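PDB 5EK8: lipoxygenase from Cyanothece sp., which probably oxygenates polyunsaturated fatty acids as a 9R-lipoxygenase, using a non-haem iron and molecular oxygen. Local coordinates for residues Q369-C374 with K392-I397; R384-P389 with Q557-I562; L628-E633 with A644-K649. One frame throughout, in Å; residues are numbered along the deposited sequence.

Interaction 1: Q369-C374 with K392-I397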
ATOM      1  N   GLN A 369       1.945   8.331   0.777  1.00 40.40           N
ATOM      2  CA  GLN A 369       2.072   9.775   0.979  1.00 34.83           C
ATOM      3  C   GLN A 369       1.326  10.205   2.239  1.00 35.88           C
ATOM      4  O   GLN A 369       1.825  11.014   3.041  1.00 40.56           O
ATOM      5  CB  GLN A 369       1.564  10.547  -0.248  1.00 35.15           C
ATOM      6  CG  GLN A 369       0.083  10.416  -0.556  1.00 36.75           C
ATOM      7  CD  GLN A 369      -0.296  11.009  -1.910  1.00 37.11           C
ATOM      8  OE1 GLN A 369       0.293  11.996  -2.363  1.00 37.34           O
ATOM      9  NE2 GLN A 369      -1.286  10.400  -2.565  1.00 36.62           N
ATOM     10  N   TYR A 370       0.142   9.629   2.426  1.00 35.05           N
ATOM     11  CA  TYR A 370      -0.647   9.886   3.613  1.00 31.58           C
ATOM     12  C   TYR A 370       0.051   9.338   4.839  1.00 37.55           C
ATOM     13  O   TYR A 370       0.003   9.946   5.903  1.00 43.41           O
ATOM     14  CB  TYR A 370      -2.033   9.276   3.485  1.00 28.92           C
ATOM     15  CG  TYR A 370      -2.885   9.950   2.449  1.00 35.08           C
ATOM     16  CD1 TYR A 370      -3.441  11.208   2.689  1.00 40.45           C
ATOM     17  CD2 TYR A 370      -3.144   9.335   1.235  1.00 38.57           C
ATOM     18  CE1 TYR A 370      -4.229  11.834   1.739  1.00 40.54           C
ATOM     19  CE2 TYR A 370      -3.924   9.949   0.281  1.00 45.48           C
ATOM     20  CZ  TYR A 370      -4.464  11.197   0.537  1.00 42.35           C
ATOM     21  OH  TYR A 370      -5.246  11.789  -0.423  1.00 43.01           O
ATOM     22  N   ALA A 371       0.697   8.185   4.691  1.00 39.94           N
ATOM     23  CA  ALA A 371       1.464   7.611   5.794  1.00 47.00           C
ATOM     24  C   ALA A 371       2.571   8.559   6.245  1.00 45.81           C
ATOM     25  O   ALA A 371       2.609   8.986   7.405  1.00 50.40           O
ATOM     26  CB  ALA A 371       2.051   6.267   5.398  1.00 50.97           C
ATOM     27  N   VAL A 372       3.460   8.895   5.317  1.00 39.10           N
ATOM     28  CA  VAL A 372       4.585   9.769   5.613  1.00 43.03           C
ATOM     29  C   VAL A 372       4.135  11.084   6.242  1.00 43.50           C
ATOM     30  O   VAL A 372       4.633  11.468   7.302  1.00 43.27           O
ATOM     31  CB  VAL A 372       5.411  10.071   4.351  1.00 42.56           C
ATOM     32  CG1 VAL A 372       6.528  11.039   4.681  1.00 41.25           C
ATOM     33  CG2 VAL A 372       5.975   8.777   3.764  1.00 42.65           C
ATOM     34  N   ALA A 373       3.182  11.760   5.603  1.00 46.27           N
ATOM     35  CA  ALA A 373       2.658  13.012   6.150  1.00 44.89           C
ATOM     36  C   ALA A 373       2.109  12.822   7.568  1.00 53.45           C
ATOM     37  O   ALA A 373       2.402  13.612   8.481  1.00 60.21           O
ATOM     38  CB  ALA A 373       1.584  13.569   5.245  1.00 40.74           C
ATOM     39  N   CYS A 374       1.322  11.761   7.738  1.00 48.15           N
ATOM     40  CA  CYS A 374       0.689  11.451   9.013  1.00 45.93           C
ATOM     41  C   CYS A 374       1.702  11.324  10.135  1.00 46.99           C
ATOM     42  O   CYS A 374       1.623  12.036  11.137  1.00 47.87           O
ATOM     43  CB  CYS A 374      -0.119  10.157   8.905  1.00 45.71           C
ATOM     44  SG  CYS A 374      -0.665   9.483  10.488  1.00 47.31           S
ATOM     45  N   LYS A 392       0.383   2.559   9.270  1.00 49.15           N
ATOM     46  CA  LYS A 392       1.642   2.001   9.742  1.00 47.88           C
ATOM     47  C   LYS A 392       2.139   0.886   8.823  1.00 47.46           C
ATOM     48  O   LYS A 392       1.353   0.259   8.111  1.00 46.93           O
ATOM     49  CB  LYS A 392       1.509   1.489  11.181  1.00 47.45           C
ATOM     50  CG  LYS A 392       0.397   0.483  11.429  1.00 48.47           C
ATOM     51  CD  LYS A 392       0.893  -0.640  12.344  1.00 48.30           C
ATOM     52  CE  LYS A 392      -0.219  -1.252  13.198  1.00 49.32           C
ATOM     53  NZ  LYS A 392      -1.308  -1.909  12.424  1.00 51.31           N
ATOM     54  N   SER A 393       3.457   0.699   8.811  1.00 48.72           N
ATOM     55  CA  SER A 393       4.129  -0.423   8.148  1.00 49.88           C
ATOM     56  C   SER A 393       4.129  -0.399   6.613  1.00 53.45           C
ATOM     57  O   SER A 393       4.826  -1.202   5.995  1.00 55.23           O
ATOM     58  CB  SER A 393       3.525  -1.751   8.629  1.00 51.94           C
ATOM     59  OG  SER A 393       3.758  -1.946  10.014  1.00 54.21           O
ATOM     60  N   ILE A 394       3.382   0.514   5.994  1.00 50.60           N
ATOM     61  CA  ILE A 394       3.259   0.508   4.533  1.00 44.62           C
ATOM     62  C   ILE A 394       4.567   0.915   3.845  1.00 42.28           C
ATOM     63  O   ILE A 394       4.876   0.444   2.739  1.00 44.10           O
ATOM     64  CB  ILE A 394       2.104   1.422   4.054  1.00 42.14           C
ATOM     65  CG1 ILE A 394       1.751   1.117   2.598  1.00 36.27           C
ATOM     66  CG2 ILE A 394       2.437   2.893   4.231  1.00 43.56           C
ATOM     67  CD1 ILE A 394       0.599   1.959   2.072  1.00 29.28           C
ATOM     68  N   ILE A 395       5.352   1.754   4.516  1.00 41.17           N
ATOM     69  CA  ILE A 395       6.642   2.172   3.983  1.00 44.63           C
ATOM     70  C   ILE A 395       7.548   0.959   3.779  1.00 52.51           C
ATOM     71  O   ILE A 395       8.289   0.876   2.793  1.00 58.39           O
ATOM     72  CB  ILE A 395       7.332   3.196   4.910  1.00 43.13           C
ATOM     73  CG1 ILE A 395       7.367   2.687   6.355  1.00 41.89           C
ATOM     74  CG2 ILE A 395       6.619   4.547   4.839  1.00 39.68           C
ATOM     75  CD1 ILE A 395       8.244   3.508   7.268  1.00 43.04           C
ATOM     76  N   ASN A 396       7.453   0.012   4.709  1.00 49.92           N
ATOM     77  CA  ASN A 396       8.241  -1.211   4.664  1.00 47.32           C
ATOM     78  C   ASN A 396       7.924  -2.038   3.425  1.00 46.54           C
ATOM     79  O   ASN A 396       8.825  -2.424   2.676  1.00 45.54           O
ATOM     80  CB  ASN A 396       8.000  -2.050   5.923  1.00 44.37           C
ATOM     81  CG  ASN A 396       8.340  -1.304   7.205  1.00 40.52           C
ATOM     82  OD1 ASN A 396       9.375  -0.635   7.297  1.00 37.51           O
ATOM     83  ND2 ASN A 396       7.460  -1.404   8.202  1.00 35.40           N
ATOM     84  N   ILE A 397       6.639  -2.299   3.205  1.00 45.71           N
ATOM     85  CA  ILE A 397       6.242  -3.173   2.109  1.00 46.42           C
ATOM     86  C   ILE A 397       6.488  -2.502   0.762  1.00 45.21           C
ATOM     87  O   ILE A 397       6.865  -3.170  -0.200  1.00 38.99           O
ATOM     88  CB  ILE A 397       4.760  -3.622   2.220  1.00 40.71           C
ATOM     89  CG1 ILE A 397       4.419  -4.614   1.105  1.00 43.34           C
ATOM     90  CG2 ILE A 397       3.809  -2.446   2.190  1.00 42.11           C
ATOM     91  CD1 ILE A 397       5.307  -5.849   1.082  1.00 44.42           C
TER
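A371 and I394 meet methyl to methyl between two helices of the mostly helical, iron-binding part of the lipoxygenase fold. A371 lies on the long helix 337-377, which also carries the iron ligands H359 and H364. I394 starts the first turn of helix 394-404. The CB of A371 faces I394, and CG2 of I394 stands 3.6 Å from that CB. The branching of I394 explains which methyl does the touching. CG1 is anti to the backbone N (chi1 -165°), which places CG2 between the backbone N and the carbonyl carbon, on the A371 side. I394 also packs on M367, one turn earlier on the long helix. The side chain of I394 is about 5 Å from that of H364. The side chain of I394 is about 8 Å from the bound iron. It lies near the metal site without being a ligand, consistent with a place in its apolar surroundings.

The second pair is I395 with V372, and its fit is looser. I395 holds CG1 between the backbone N and the carbonyl carbon (chi1 51°). CG2, the short branch, is left to face the long helix.

The chain before these isoleucines turns sharply. K392 leaves the preceding helix, and S393 takes a positive phi at the N-cap position. The S393 hydroxyl makes no capping bond. The backbone N of S393 and the side chain of N396 are instead tied to D184, and N396 also bonds to T182. These bonds link the start of helix 394-404 to residues 182-184. All four touching residues are buried, and the two segments meet through methyl groups. At the V372 end, CG2 of V372 lies 4.4 Å from CG2 of I395.

Interaction 2: R384-P389 with Q557-I562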
ATOM      1  N   ARG A 384      -4.380  11.361  14.985  1.00 49.42           N
ATOM      2  CA  ARG A 384      -3.271  10.409  14.976  1.00 55.46           C
ATOM      3  C   ARG A 384      -3.737   9.011  15.378  1.00 59.88           C
ATOM      4  O   ARG A 384      -3.566   8.040  14.634  1.00 59.14           O
ATOM      5  CB  ARG A 384      -2.166  10.864  15.924  1.00 57.14           C
ATOM      6  CG  ARG A 384      -1.153   9.776  16.233  1.00 59.89           C
ATOM      7  CD  ARG A 384      -0.651   9.890  17.660  1.00 62.15           C
ATOM      8  NE  ARG A 384       0.687   9.329  17.807  1.00 61.35           N
ATOM      9  CZ  ARG A 384       1.479   9.564  18.845  1.00 63.55           C
ATOM     10  NH1 ARG A 384       2.687   9.020  18.893  1.00 66.43           N
ATOM     11  NH2 ARG A 384       1.064  10.348  19.832  1.00 63.70           N
ATOM     12  N   LEU A 385      -4.356   8.939  16.554  1.00 60.58           N
ATOM     13  CA  LEU A 385      -4.884   7.695  17.104  1.00 56.79           C
ATOM     14  C   LEU A 385      -5.834   7.004  16.138  1.00 55.70           C
ATOM     15  O   LEU A 385      -6.037   5.791  16.205  1.00 61.04           O
ATOM     16  CB  LEU A 385      -5.602   7.968  18.430  1.00 55.33           C
ATOM     17  CG  LEU A 385      -4.823   7.739  19.728  1.00 53.86           C
ATOM     18  CD1 LEU A 385      -3.419   8.309  19.646  1.00 52.78           C
ATOM     19  CD2 LEU A 385      -5.571   8.347  20.900  1.00 56.04           C
ATOM     20  N   MET A 386      -6.406   7.785  15.233  1.00 52.71           N
ATOM     21  CA  MET A 386      -7.370   7.264  14.282  1.00 50.42           C
ATOM     22  C   MET A 386      -6.709   6.807  12.985  1.00 55.93           C
ATOM     23  O   MET A 386      -7.152   5.834  12.369  1.00 61.33           O
ATOM     24  CB  MET A 386      -8.427   8.322  13.995  1.00 47.44           C
ATOM     25  CG  MET A 386      -9.280   8.050  12.781  1.00 48.32           C
ATOM     26  SD  MET A 386     -10.533   9.321  12.593  1.00 79.22           S
ATOM     27  CE  MET A 386     -11.329   8.754  11.105  1.00 44.66           C
ATOM     28  N   LEU A 387      -5.630   7.483  12.590  1.00 53.59           N
ATOM     29  CA  LEU A 387      -5.021   7.236  11.282  1.00 54.02           C
ATOM     30  C   LEU A 387      -3.805   6.304  11.300  1.00 58.45           C
ATOM     31  O   LEU A 387      -3.664   5.459  10.415  1.00 60.77           O
ATOM     32  CB  LEU A 387      -4.626   8.561  10.631  1.00 55.16           C
ATOM     33  CG  LEU A 387      -5.768   9.343   9.980  1.00 54.03           C
ATOM     34  CD1 LEU A 387      -5.245  10.618   9.335  1.00 50.35           C
ATOM     35  CD2 LEU A 387      -6.481   8.472   8.961  1.00 52.31           C
ATOM     36  N   THR A 388      -2.936   6.455  12.297  1.00 57.08           N
ATOM     37  CA  THR A 388      -1.697   5.674  12.362  1.00 57.36           C
ATOM     38  C   THR A 388      -1.836   4.140  12.219  1.00 56.11           C
ATOM     39  O   THR A 388      -1.042   3.531  11.499  1.00 51.86           O
ATOM     40  CB  THR A 388      -0.929   5.961  13.671  1.00 59.12           C
ATOM     41  OG1 THR A 388      -1.855   6.114  14.751  1.00 63.65           O
ATOM     42  CG2 THR A 388      -0.118   7.235  13.540  1.00 61.51           C
ATOM     43  N   PRO A 389      -2.829   3.505  12.889  1.00 58.97           N
ATOM     44  CA  PRO A 389      -2.880   2.038  12.760  1.00 53.04           C
ATOM     45  C   PRO A 389      -3.164   1.542  11.341  1.00 55.41           C
ATOM     46  O   PRO A 389      -2.850   0.398  11.020  1.00 62.90           O
ATOM     47  CB  PRO A 389      -4.027   1.644  13.697  1.00 52.10           C
ATOM     48  CG  PRO A 389      -4.858   2.860  13.818  1.00 55.75           C
ATOM     49  CD  PRO A 389      -3.888   3.998  13.787  1.00 58.38           C
ATOM     50  N   GLN A 557     -13.517  13.618   5.426  1.00 55.43           N
ATOM     51  CA  GLN A 557     -13.517  12.947   4.129  1.00 53.66           C
ATOM     52  C   GLN A 557     -12.164  12.307   3.830  1.00 51.90           C
ATOM     53  O   GLN A 557     -12.098  11.177   3.343  1.00 50.96           O
ATOM     54  CB  GLN A 557     -13.897  13.925   3.011  1.00 46.76           C
ATOM     55  CG  GLN A 557     -13.658  13.397   1.595  1.00 45.69           C
ATOM     56  CD  GLN A 557     -14.386  12.084   1.304  1.00 48.46           C
ATOM     57  OE1 GLN A 557     -15.369  11.741   1.961  1.00 54.47           O
ATOM     58  NE2 GLN A 557     -13.901  11.348   0.310  1.00 43.88           N
ATOM     59  N   CYS A 558     -11.090  13.032   4.125  1.00 47.49           N
ATOM     60  CA  CYS A 558      -9.745  12.511   3.914  1.00 44.45           C
ATOM     61  C   CYS A 558      -9.531  11.253   4.760  1.00 45.04           C
ATOM     62  O   CYS A 558      -8.963  10.257   4.300  1.00 42.44           O
ATOM     63  CB  CYS A 558      -8.701  13.578   4.249  1.00 42.19           C
ATOM     64  SG  CYS A 558      -6.990  13.124   3.867  1.00 52.11           S
ATOM     65  N   CYS A 559     -10.010  11.305   5.997  1.00 44.88           N
ATOM     66  CA  CYS A 559      -9.921  10.176   6.912  1.00 45.79           C
ATOM     67  C   CYS A 559     -10.682   8.961   6.383  1.00 47.02           C
ATOM     68  O   CYS A 559     -10.160   7.839   6.392  1.00 47.80           O
ATOM     69  CB  CYS A 559     -10.444  10.579   8.287  1.00 43.76           C
ATOM     70  SG  CYS A 559      -9.344  11.707   9.193  1.00 51.31           S
ATOM     71  N   ARG A 560     -11.908   9.195   5.916  1.00 43.92           N
ATOM     72  CA  ARG A 560     -12.703   8.154   5.263  1.00 45.80           C
ATOM     73  C   ARG A 560     -11.950   7.518   4.097  1.00 48.56           C
ATOM     74  O   ARG A 560     -11.909   6.295   3.958  1.00 49.27           O
ATOM     75  CB  ARG A 560     -14.030   8.719   4.753  1.00 48.75           C
ATOM     76  CG  ARG A 560     -15.124   8.831   5.794  1.00 50.18           C
ATOM     77  CD  ARG A 560     -16.456   9.162   5.133  1.00 55.16           C
ATOM     78  NE  ARG A 560     -16.460  10.473   4.483  1.00 60.92           N
ATOM     79  CZ  ARG A 560     -16.870  11.599   5.063  1.00 63.37           C
ATOM     80  NH1 ARG A 560     -17.308  11.584   6.315  1.00 67.43           N
ATOM     81  NH2 ARG A 560     -16.844  12.742   4.393  1.00 59.99           N
ATOM     82  N   HIS A 561     -11.365   8.365   3.259  1.00 47.60           N
ATOM     83  CA  HIS A 561     -10.607   7.920   2.094  1.00 45.27           C
ATOM     84  C   HIS A 561      -9.446   6.998   2.487  1.00 46.77           C
ATOM     85  O   HIS A 561      -9.343   5.848   2.021  1.00 44.50           O
ATOM     86  CB  HIS A 561     -10.086   9.143   1.333  1.00 35.12           C
ATOM     87  CG  HIS A 561      -9.539   8.832  -0.023  1.00 33.29           C
ATOM     88  ND1 HIS A 561     -10.341   8.487  -1.091  1.00 33.25           N
ATOM     89  CD2 HIS A 561      -8.269   8.819  -0.491  1.00 34.43           C
ATOM     90  CE1 HIS A 561      -9.588   8.271  -2.154  1.00 32.93           C
ATOM     91  NE2 HIS A 561      -8.325   8.470  -1.817  1.00 32.80           N
ATOM     92  N   ILE A 562      -8.586   7.519   3.360  1.00 45.77           N
ATOM     93  CA  ILE A 562      -7.432   6.790   3.870  1.00 43.70           C
ATOM     94  C   ILE A 562      -7.831   5.439   4.449  1.00 47.34           C
ATOM     95  O   ILE A 562      -7.319   4.396   4.029  1.00 46.22           O
ATOM     96  CB  ILE A 562      -6.693   7.601   4.955  1.00 42.38           C
ATOM     97  CG1 ILE A 562      -6.087   8.869   4.352  1.00 42.30           C
ATOM     98  CG2 ILE A 562      -5.616   6.751   5.624  1.00 42.39           C
ATOM     99  CD1 ILE A 562      -5.572   9.853   5.392  1.00 40.32           C
TER
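M386 and L387 of helix 383-391 straddle C559 of helix 549-574. The two segments run nearly parallel, with a crossing angle of 26° and axes 10.6 Å apart at closest approach. M386 is the long bump. Its fully extended chain reaches over to C559, and CE ends 3.5 Å from CB of C559. The sulfur of C559 lies across the mouth of the gap between the ends of M386 and L387. On the L387 side, SG of C559 is 4.2 Å from CD1 of L387.

One turn further along helix 549-574, I562 receives the fork of L387. The two side chains cross at about a right angle. CD2 of L387 sits over the branch of I562, 3.9 Å from its CG2. CD1 of L387 meets the far methyl, CD1 of I562.

Helix 451-473 covers M386 through Y466, V467 and F470. R560 grips OE1 of Q557 with NE and NH2, away from this interface. All four touching residues are buried, and they offer only aliphatic carbon and sulfur atoms to one another. Cohesion between these segments thus rests on shape and dispersion, with no directional bond to set the alignment.

Interaction 3: L628-E633 with A644-K649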
ATOM      1  N   LEU A 628      -5.569  -7.644  11.135  1.00 47.46           N
ATOM      2  CA  LEU A 628      -6.985  -7.620  10.782  1.00 46.48           C
ATOM      3  C   LEU A 628      -7.765  -6.788  11.793  1.00 50.68           C
ATOM      4  O   LEU A 628      -7.459  -6.797  12.987  1.00 51.74           O
ATOM      5  CB  LEU A 628      -7.554  -9.039  10.715  1.00 48.94           C
ATOM      6  CG  LEU A 628      -6.810 -10.024   9.810  1.00 50.37           C
ATOM      7  CD1 LEU A 628      -6.521 -11.322  10.551  1.00 43.57           C
ATOM      8  CD2 LEU A 628      -7.594 -10.292   8.536  1.00 55.06           C
ATOM      9  N   LEU A 629      -8.769  -6.065  11.303  1.00 49.60           N
ATOM     10  CA  LEU A 629      -9.558  -5.160  12.134  1.00 49.22           C
ATOM     11  C   LEU A 629     -10.188  -5.859  13.336  1.00 51.95           C
ATOM     12  O   LEU A 629     -10.047  -5.400  14.471  1.00 54.72           O
ATOM     13  CB  LEU A 629     -10.654  -4.490  11.299  1.00 50.72           C
ATOM     14  CG  LEU A 629     -10.217  -3.411  10.307  1.00 49.72           C
ATOM     15  CD1 LEU A 629     -11.423  -2.875   9.568  1.00 51.35           C
ATOM     16  CD2 LEU A 629      -9.477  -2.283  11.020  1.00 48.61           C
ATOM     17  N   VAL A 630     -10.883  -6.965  13.082  1.00 50.22           N
ATOM     18  CA  VAL A 630     -11.562  -7.696  14.149  1.00 52.51           C
ATOM     19  C   VAL A 630     -10.562  -8.300  15.125  1.00 52.74           C
ATOM     20  O   VAL A 630     -10.667  -8.095  16.331  1.00 56.20           O
ATOM     21  CB  VAL A 630     -12.463  -8.823  13.597  1.00 52.82           C
ATOM     22  CG1 VAL A 630     -13.140  -9.568  14.744  1.00 48.08           C
ATOM     23  CG2 VAL A 630     -13.502  -8.254  12.642  1.00 52.21           C
ATOM     24  N   LYS A 631      -9.590  -9.038  14.596  1.00 49.88           N
ATOM     25  CA  LYS A 631      -8.588  -9.696  15.428  1.00 52.19           C
ATOM     26  C   LYS A 631      -7.778  -8.690  16.244  1.00 52.64           C
ATOM     27  O   LYS A 631      -7.399  -8.974  17.384  1.00 51.63           O
ATOM     28  CB  LYS A 631      -7.651 -10.546  14.567  1.00 56.16           C
ATOM     29  CG  LYS A 631      -6.820 -11.553  15.358  1.00 62.16           C
ATOM     30  CD  LYS A 631      -6.058 -12.491  14.431  1.00 66.57           C
ATOM     31  CE  LYS A 631      -5.384 -13.614  15.198  1.00 71.89           C
ATOM     32  NZ  LYS A 631      -4.405 -13.106  16.201  1.00 76.39           N
ATOM     33  N   ASN A 632      -7.529  -7.521  15.652  1.00 52.43           N
ATOM     34  CA  ASN A 632      -6.803  -6.426  16.299  1.00 49.72           C
ATOM     35  C   ASN A 632      -5.529  -6.875  17.007  1.00 47.52           C
ATOM     36  O   ASN A 632      -5.287  -6.506  18.153  1.00 50.46           O
ATOM     37  CB  ASN A 632      -7.714  -5.699  17.295  1.00 51.70           C
ATOM     38  CG  ASN A 632      -7.171  -4.335  17.700  1.00 56.13           C
ATOM     39  OD1 ASN A 632      -6.345  -3.745  17.000  1.00 61.60           O
ATOM     40  ND2 ASN A 632      -7.636  -3.830  18.838  1.00 53.56           N
ATOM     41  N   GLU A 633      -4.706  -7.654  16.315  1.00 44.60           N
ATOM     42  CA  GLU A 633      -3.530  -8.264  16.929  1.00 46.44           C
ATOM     43  C   GLU A 633      -2.496  -7.262  17.466  1.00 51.15           C
ATOM     44  O   GLU A 633      -1.535  -7.661  18.123  1.00 56.82           O
ATOM     45  CB  GLU A 633      -2.858  -9.215  15.931  1.00 47.60           C
ATOM     46  CG  GLU A 633      -2.817  -8.713  14.495  1.00 52.10           C
ATOM     47  CD  GLU A 633      -3.922  -9.299  13.633  1.00 49.84           C
ATOM     48  OE1 GLU A 633      -3.693 -10.353  13.004  1.00 43.95           O
ATOM     49  OE2 GLU A 633      -5.015  -8.698  13.578  1.00 51.80           O
ATOM     50  N   ALA A 644     -18.361  -0.844  15.361  1.00 60.04           N
ATOM     51  CA  ALA A 644     -19.150  -0.442  14.203  1.00 57.26           C
ATOM     52  C   ALA A 644     -19.139  -1.541  13.144  1.00 56.97           C
ATOM     53  O   ALA A 644     -20.158  -1.821  12.509  1.00 55.49           O
ATOM     54  CB  ALA A 644     -18.624   0.864  13.623  1.00 51.46           C
ATOM     55  N   LEU A 645     -17.978  -2.159  12.957  1.00 56.76           N
ATOM     56  CA  LEU A 645     -17.840  -3.245  11.990  1.00 55.90           C
ATOM     57  C   LEU A 645     -18.536  -4.522  12.470  1.00 57.69           C
ATOM     58  O   LEU A 645     -19.222  -5.195  11.698  1.00 56.15           O
ATOM     59  CB  LEU A 645     -16.362  -3.529  11.711  1.00 49.12           C
ATOM     60  CG  LEU A 645     -16.064  -4.669  10.733  1.00 42.01           C
ATOM     61  CD1 LEU A 645     -16.636  -4.368   9.350  1.00 36.02           C
ATOM     62  CD2 LEU A 645     -14.565  -4.937  10.664  1.00 37.51           C
ATOM     63  N   LEU A 646     -18.354  -4.844  13.747  1.00 60.06           N
ATOM     64  CA  LEU A 646     -18.939  -6.040  14.341  1.00 64.74           C
ATOM     65  C   LEU A 646     -20.457  -5.978  14.290  1.00 73.17           C
ATOM     66  O   LEU A 646     -21.112  -6.961  13.943  1.00 77.94           O
ATOM     67  CB  LEU A 646     -18.471  -6.212  15.789  1.00 59.98           C
ATOM     68  CG  LEU A 646     -17.016  -6.634  15.981  1.00 55.92           C
ATOM     69  CD1 LEU A 646     -16.605  -6.568  17.446  1.00 53.29           C
ATOM     70  CD2 LEU A 646     -16.805  -8.025  15.419  1.00 55.92           C
ATOM     71  N   ASN A 647     -21.000  -4.813  14.639  1.00 75.74           N
ATOM     72  CA  ASN A 647     -22.435  -4.556  14.573  1.00 80.47           C
ATOM     73  C   ASN A 647     -23.012  -4.971  13.222  1.00 78.63           C
ATOM     74  O   ASN A 647     -24.116  -5.510  13.143  1.00 82.38           O
ATOM     75  CB  ASN A 647     -22.705  -3.072  14.847  1.00 89.90           C
ATOM     76  CG  ASN A 647     -24.181  -2.709  14.794  1.00101.69           C
ATOM     77  OD1 ASN A 647     -25.059  -3.575  14.835  1.00108.42           O
ATOM     78  ND2 ASN A 647     -24.460  -1.412  14.720  1.00104.39           N
ATOM     79  N   ARG A 648     -22.243  -4.752  12.161  1.00 77.74           N
ATOM     80  CA  ARG A 648     -22.717  -5.053  10.820  1.00 81.65           C
ATOM     81  C   ARG A 648     -22.039  -6.293  10.222  1.00 82.68           C
ATOM     82  O   ARG A 648     -21.665  -6.302   9.051  1.00 85.13           O
ATOM     83  CB  ARG A 648     -22.510  -3.839   9.912  1.00 84.54           C
ATOM     84  CG  ARG A 648     -22.816  -2.510  10.593  1.00 88.88           C
ATOM     85  CD  ARG A 648     -23.766  -1.656   9.770  1.00 94.28           C
ATOM     86  NE  ARG A 648     -25.087  -2.265   9.646  1.00100.98           N
ATOM     87  CZ  ARG A 648     -26.120  -1.691   9.036  1.00105.72           C
ATOM     88  NH1 ARG A 648     -25.984  -0.489   8.492  1.00104.77           N
ATOM     89  NH2 ARG A 648     -27.288  -2.319   8.972  1.00108.67           N
ATOM     90  N   LYS A 649     -21.913  -7.341  11.030  1.00 81.98           N
ATOM     91  CA  LYS A 649     -21.291  -8.601  10.619  1.00 79.24           C
ATOM     92  C   LYS A 649     -22.140  -9.398   9.626  1.00 78.40           C
ATOM     93  O   LYS A 649     -21.633  -9.952   8.640  1.00 77.60           O
ATOM     94  CB  LYS A 649     -21.015  -9.457  11.858  1.00 79.32           C
ATOM     95  CG  LYS A 649     -20.564 -10.882  11.579  1.00 78.73           C
ATOM     96  CD  LYS A 649     -20.391 -11.647  12.882  1.00 78.84           C
ATOM     97  CE  LYS A 649     -19.902 -13.066  12.651  1.00 79.23           C
ATOM     98  NZ  LYS A 649     -18.586 -13.096  11.954  0.94 79.03           N
TER
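L645 points one methyl, CD2, at two neighbours of the loop segment 628-633, L629 and V630. The contact joins a helical turn in the loop after helix 608-623 to the last turns of helix 639-647. It lies near the C terminus, in the helical part of the lipoxygenase fold. The side chain of L629 is about 11 Å from that of the iron ligand H570, so this packing is set apart from the metal site. L645 holds CG anti to its backbone N (chi1 179°), which carries the fork out toward the loop. CD2 then lies 3.9 Å from CD1 of L629. The same methyl of L645 is 4.0 Å from CG2 of V630. CD2 of L645 lies along L629, near its CB and CD1, and meets V630 at its CG2 methyl. Both side chains cross L645 at about a right angle.

V630 uses its other branch for L646. CG1 of V630 is 4.0 Å from CD2 of L646, and the two side chains meet at a slant. V630 therefore touches one leucine with each methyl. On the buried side, I462 of helix 451-473 packs on L645, and Y459 of the same helix packs on L629. The L646 side is exposed.

The loop turn has its own polar frame. N of L628 donates to OE2 of E633 at 2.7 Å. That bond is nearly straight, at 174°, but it reaches the oxygen from above the carboxylate plane. R642, from helix 639-647, bonds through NE to the carbonyl of L629 and through NH2 to that of V630.

The chemistry divides the work. Charged groups beside the contact, R642 and E633, bond to backbone atoms of the loop. The interface itself, made by methyls of L629, V630, L645 and L646, is purely apolar.

Overall arrangement
From the N terminus, helix 337-377 supplies the first half of interaction 1. The chain then passes through helix 383-391 and returns at 392-397, closing a short loop with 17 residues between the segments. Interaction 2 starts inside that loop, at 384-389, and ends at 557-562, so the two contacts cross. They also touch: Y370 packs on C558 and I562, and C374 packs on L387 and T388. Together they join helices 337-377, 383-391, 394-404 and 549-574; the first and last of these carry the histidine ligands of the iron. Interaction 3 follows in series. It joins the loop after helix 608-623 to helix 639-647, closing a ten-residue loop near the C terminus, and touches neither of the others.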